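Local coordinates for TPR repeat-containing protein (Cytophaga hutchinsonii, PDB 3U4T), which is of unknown function but, as a stack of tetratricopeptide-like helical hairpins, probably serves as a scaffold for binding other proteins, at residues I128-M131 against E132-I135; Q134-P137 against T138-D141. The protein carries 1 engineered substitution. All coordinates share one frame; numbering follows the deposited sequence.

Contact 1: residues I128-M131 against E132-I135. Engineered in segment 132-135: Glu132 (natural residue Ser).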
loop_
_atom_site.group_PDB
_atom_site.type_symbol
_atom_site.label_atom_id
_atom_site.label_comp_id
_atom_site.label_asym_id
_atom_site.label_seq_id
_atom_site.Cartn_x
_atom_site.Cartn_y
_atom_site.Cartn_z
ATOM N N ILE A 128 10.989 -8.535 2.301
ATOM C CA ILE A 128 11.465 -8.663 0.936
ATOM C C ILE A 128 11.311 -10.091 0.442
ATOM O O ILE A 128 10.846 -10.314 -0.682
ATOM C CB ILE A 128 12.949 -8.299 0.820
ATOM C CG1 ILE A 128 13.156 -6.829 1.177
ATOM C CG2 ILE A 128 13.438 -8.597 -0.597
ATOM C CD1 ILE A 128 14.607 -6.427 1.182
ATOM N N GLN A 129 11.722 -11.057 1.269
ATOM C CA GLN A 129 11.626 -12.469 0.884
ATOM C C GLN A 129 10.232 -12.810 0.399
ATOM O O GLN A 129 10.068 -13.402 -0.675
ATOM C CB GLN A 129 11.953 -13.423 2.043
ATOM C CG GLN A 129 11.639 -14.871 1.648
ATOM C CD GLN A 129 11.227 -15.776 2.801
ATOM O OE1 GLN A 129 10.575 -16.794 2.584
ATOM N NE2 GLN A 129 11.625 -15.424 4.026
ATOM N N TYR A 130 9.232 -12.440 1.199
ATOM C CA TYR A 130 7.846 -12.716 0.867
ATOM C C TYR A 130 7.282 -11.855 -0.256
ATOM O O TYR A 130 6.459 -12.328 -1.047
ATOM C CB TYR A 130 6.974 -12.597 2.115
ATOM C CG TYR A 130 6.861 -13.891 2.893
ATOM C CD1 TYR A 130 5.717 -14.691 2.804
ATOM C CD2 TYR A 130 7.904 -14.334 3.695
ATOM C CE1 TYR A 130 5.622 -15.911 3.503
ATOM C CE2 TYR A 130 7.819 -15.546 4.392
ATOM C CZ TYR A 130 6.678 -16.325 4.287
ATOM O OH TYR A 130 6.606 -17.523 4.958
HETATM N N MSE A 131 7.704 -10.593 -0.327
HETATM C CA MSE A 131 7.231 -9.735 -1.403
HETATM C C MSE A 131 7.748 -10.276 -2.741
HETATM O O MSE A 131 7.080 -10.145 -3.760
HETATM C CB MSE A 131 7.691 -8.293 -1.195
HETATM C CG MSE A 131 6.718 -7.448 -0.373
HETATM SE SE MSE A 131 7.462 -5.729 0.013
HETATM C CE MSE A 131 6.262 -5.240 1.466
ATOM N N GLU A 132 8.923 -10.901 -2.732
ATOM C CA GLU A 132 9.496 -11.466 -3.949
ATOM C C GLU A 132 8.776 -12.733 -4.406
ATOM O O GLU A 132 8.917 -13.141 -5.565
ATOM C CB GLU A 132 10.983 -11.771 -3.759
ATOM C CG GLU A 132 11.873 -10.541 -3.666
ATOM C CD GLU A 132 13.326 -10.910 -3.482
ATOM O OE1 GLU A 132 13.582 -11.847 -2.709
ATOM O OE2 GLU A 132 14.213 -10.277 -4.090
ATOM N N LYS A 133 8.017 -13.354 -3.498
ATOM C CA LYS A 133 7.258 -14.570 -3.821
ATOM C C LYS A 133 6.168 -14.254 -4.835
ATOM O O LYS A 133 5.586 -15.154 -5.427
ATOM C CB LYS A 133 6.587 -15.161 -2.577
ATOM C CG LYS A 133 7.516 -15.892 -1.591
ATOM C CD LYS A 133 6.669 -16.618 -0.535
ATOM C CE LYS A 133 7.498 -17.119 0.652
ATOM N NZ LYS A 133 8.569 -18.089 0.282
ATOM N N GLN A 134 5.876 -12.971 -5.018
ATOM C CA GLN A 134 4.857 -12.565 -5.979
ATOM C C GLN A 134 5.456 -12.453 -7.373
ATOM O O GLN A 134 4.774 -12.682 -8.365
ATOM C CB GLN A 134 4.279 -11.212 -5.600
ATOM C CG GLN A 134 3.430 -11.207 -4.358
ATOM C CD GLN A 134 3.303 -9.815 -3.805
ATOM O OE1 GLN A 134 2.242 -9.398 -3.369
ATOM N NE2 GLN A 134 4.406 -9.088 -3.811
ATOM N N ILE A 135 6.737 -12.106 -7.435
ATOM C CA ILE A 135 7.416 -11.936 -8.712
ATOM C C ILE A 135 7.447 -13.174 -9.597
ATOM O O ILE A 135 7.915 -14.244 -9.202
ATOM C CB ILE A 135 8.876 -11.452 -8.522
ATOM C CG1 ILE A 135 8.910 -10.221 -7.619
ATOM C CG2 ILE A 135 9.483 -11.068 -9.880
ATOM C CD1 ILE A 135 8.153 -9.053 -8.178
#

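Contact 2: residues Q134-P137 against T138-D141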
loop_
_atom_site.group_PDB
_atom_site.type_symbol
_atom_site.label_atom_id
_atom_site.label_comp_id
_atom_site.label_asym_id
_atom_site.label_seq_id
_atom_site.Cartn_x
_atom_site.Cartn_y
_atom_site.Cartn_z
ATOM N N GLN A 134 5.876 -12.971 -5.018
ATOM C CA GLN A 134 4.857 -12.565 -5.979
ATOM C C GLN A 134 5.456 -12.453 -7.373
ATOM O O GLN A 134 4.774 -12.682 -8.365
ATOM C CB GLN A 134 4.279 -11.212 -5.600
ATOM C CG GLN A 134 3.430 -11.207 -4.358
ATOM C CD GLN A 134 3.303 -9.815 -3.805
ATOM O OE1 GLN A 134 2.242 -9.398 -3.369
ATOM N NE2 GLN A 134 4.406 -9.088 -3.811
ATOM N N ILE A 135 6.737 -12.106 -7.435
ATOM C CA ILE A 135 7.416 -11.936 -8.712
ATOM C C ILE A 135 7.447 -13.174 -9.597
ATOM O O ILE A 135 7.915 -14.244 -9.202
ATOM C CB ILE A 135 8.876 -11.452 -8.522
ATOM C CG1 ILE A 135 8.910 -10.221 -7.619
ATOM C CG2 ILE A 135 9.483 -11.068 -9.880
ATOM C CD1 ILE A 135 8.153 -9.053 -8.178
ATOM N N ARG A 136 6.930 -12.998 -10.805
ATOM C CA ARG A 136 6.902 -14.030 -11.824
ATOM C C ARG A 136 7.364 -13.276 -13.057
ATOM O O ARG A 136 7.334 -12.047 -13.078
ATOM C CB ARG A 136 5.480 -14.565 -12.030
ATOM C CG ARG A 136 4.970 -15.445 -10.889
ATOM C CD ARG A 136 5.824 -16.700 -10.726
ATOM N NE ARG A 136 5.279 -17.610 -9.721
ATOM C CZ ARG A 136 5.508 -17.513 -8.416
ATOM N NH1 ARG A 136 6.286 -16.540 -7.963
ATOM N NH2 ARG A 136 4.948 -18.375 -7.569
ATOM N N PRO A 137 7.825 -13.988 -14.092
ATOM C CA PRO A 137 8.262 -13.253 -15.282
ATOM C C PRO A 137 7.078 -12.683 -16.065
ATOM O O PRO A 137 7.219 -12.257 -17.208
ATOM C CB PRO A 137 9.041 -14.305 -16.065
ATOM C CG PRO A 137 8.368 -15.590 -15.672
ATOM C CD PRO A 137 8.179 -15.413 -14.188
ATOM N N THR A 138 5.914 -12.661 -15.428
ATOM C CA THR A 138 4.703 -12.167 -16.063
ATOM C C THR A 138 4.132 -10.972 -15.300
ATOM O O THR A 138 3.503 -10.096 -15.889
ATOM C CB THR A 138 3.625 -13.295 -16.127
ATOM O OG1 THR A 138 2.484 -12.838 -16.862
ATOM C CG2 THR A 138 3.184 -13.702 -14.719
ATOM N N THR A 139 4.360 -10.960 -13.989
ATOM C CA THR A 139 3.878 -9.920 -13.081
ATOM C C THR A 139 3.643 -8.553 -13.711
ATOM O O THR A 139 4.483 -8.034 -14.456
ATOM C CB THR A 139 4.843 -9.742 -11.910
ATOM O OG1 THR A 139 5.192 -11.033 -11.392
ATOM C CG2 THR A 139 4.183 -8.914 -10.795
ATOM N N THR A 140 2.498 -7.964 -13.383
ATOM C CA THR A 140 2.139 -6.670 -13.933
ATOM C C THR A 140 1.631 -5.674 -12.911
ATOM O O THR A 140 1.527 -4.488 -13.213
ATOM C CB THR A 140 1.055 -6.816 -15.011
ATOM O OG1 THR A 140 -0.126 -7.403 -14.438
ATOM C CG2 THR A 140 1.557 -7.686 -16.144
ATOM N N ASP A 141 1.306 -6.142 -11.710
ATOM C CA ASP A 141 0.795 -5.239 -10.682
ATOM C C ASP A 141 1.896 -4.291 -10.212
ATOM O O ASP A 141 2.834 -4.698 -9.527
ATOM C CB ASP A 141 0.245 -6.035 -9.497
ATOM C CG ASP A 141 -0.542 -5.172 -8.532
ATOM O OD1 ASP A 141 -0.602 -3.938 -8.748
ATOM O OD2 ASP A 141 -1.099 -5.728 -7.558
#

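Contact 1: residues I128-M131 against E132-I135
The ring of Tyr130 carries the aliphatic end of Lys133 on one face: CE sits over the middle of the ring, 3.6 Å from its centroid and only 12° off the normal, a CH-pi contact. The two side chains run side by side in the same direction, and a bend at the last torsion of the lysine (chi4 -60°) turns the ammonium out of line with the chain. NZ still stands above the same face, 4.8 Å from the centroid, in cation-pi geometry. It also makes a weak hydrogen bond of 3.3 Å to OE1 of Gln129, whose chain lies alongside, so the lysine end is shared between a ring face and an amide oxygen. The other flat group is the amide of Gln134, which an extended chain brings to the helix end: NE2 donates to O of Met131 over 2.9 Å, in the carbonyl plane and on a lone pair, while that oxygen lies 21° out of the amide plane.

This is the C-terminal end of helix 124-131, in a protein built of paired antiparallel helices of the tetratricopeptide-repeat type. An i to i+4 bond runs from Glu132 N to Ile128 O (2.9 Å), whereas Lys133 N bonds Tyr130 O (3.1 Å), three residues back, and comes from above the carbonyl plane. Met131 O also takes a weak bond from Gln134 N, so backbone and side chain of one residue grip the same carbonyl, the side-chain bond being the shorter.

Glu132, an engineered residue, lies alongside Ile128, with its CD 3.7 Å from Ile128 CG2, and its OE2 is hydrogen-bonded to Tyr152 of helix 142-154. Selenomethionine Met131 leads off to a different side of the helix, its side chain packing on Ser116 and Tyr119 of helix 109-120.

Contact 2: residues Q134-P137 against T138-D141
Between Arg136 and Thr139 the chain leaves the extended backbone at Arg136 and turns back through Pro137 and Thr138, bringing Thr139 N to a weak 3.3 Å hydrogen bond with Arg136 O. The side chain of Thr139 closes the turn from the other direction: its OG1 accepts from Arg136 N over 2.7 Å, with an N-H...O angle of 153°. That hydroxyl stands beside its own backbone N (chi1 -46°) and thereby faces back across the turn, whereas the methyl CG2 is anti to that N. OG1 also makes a weak hydrogen bond with Gln134 O, so one small hydroxyl ties together two backbone groups of the preceding loop. A valine here would keep the branched shape but would probably leave Arg136 N without its acceptor and the turn relying on the weak backbone bond from Thr139 N.

Thr138 adds an apolar touch, its CG2 lying 3.6 Å from Arg136 CB. The long end of Arg136 leads away from the turn, bending at chi2 (-62°) so that its guanidinium curls back along the chain. There NH1 donates to Ile135 O over 3.1 Å, with the oxygen in the guanidinium plane but the nitrogen well above the carbonyl plane; the same NH1 is bonded to Lys133 O, so the carbonyls of Lys133 and Ile135, two residues apart, both meet one guanidinium nitrogen.

The turn lies at the surface, in the connection that carries the chain from helix 124-131 to helix 142-154. Ile135 anchors its inner side on Val144, Phe145 and Leu148 of the second helix, and Asp141 starts that helix as its N-cap, OD1 reaching Lys143 N in a weak hydrogen bond.

In the fold
Contacts 1 and 2 follow one another along the chain, sharing Gln134 and Ile135, with centres about 10 Å apart. Contact 1 is partly buried: it closes helix 124-131, and its side chains reach both helix 109-120 and helix 142-154. Contact 2 is a surface contact in the loop beyond and leans on helix 142-154. Their chemistry differs accordingly. In 128-135 helical backbone bonds are joined by a lysine over an aromatic face and by apolar packing; in 134-141 the work falls to a hydroxyl and a guanidinium that engage loop backbone. Together they take the chain from the end of one helix to the N-cap of the next.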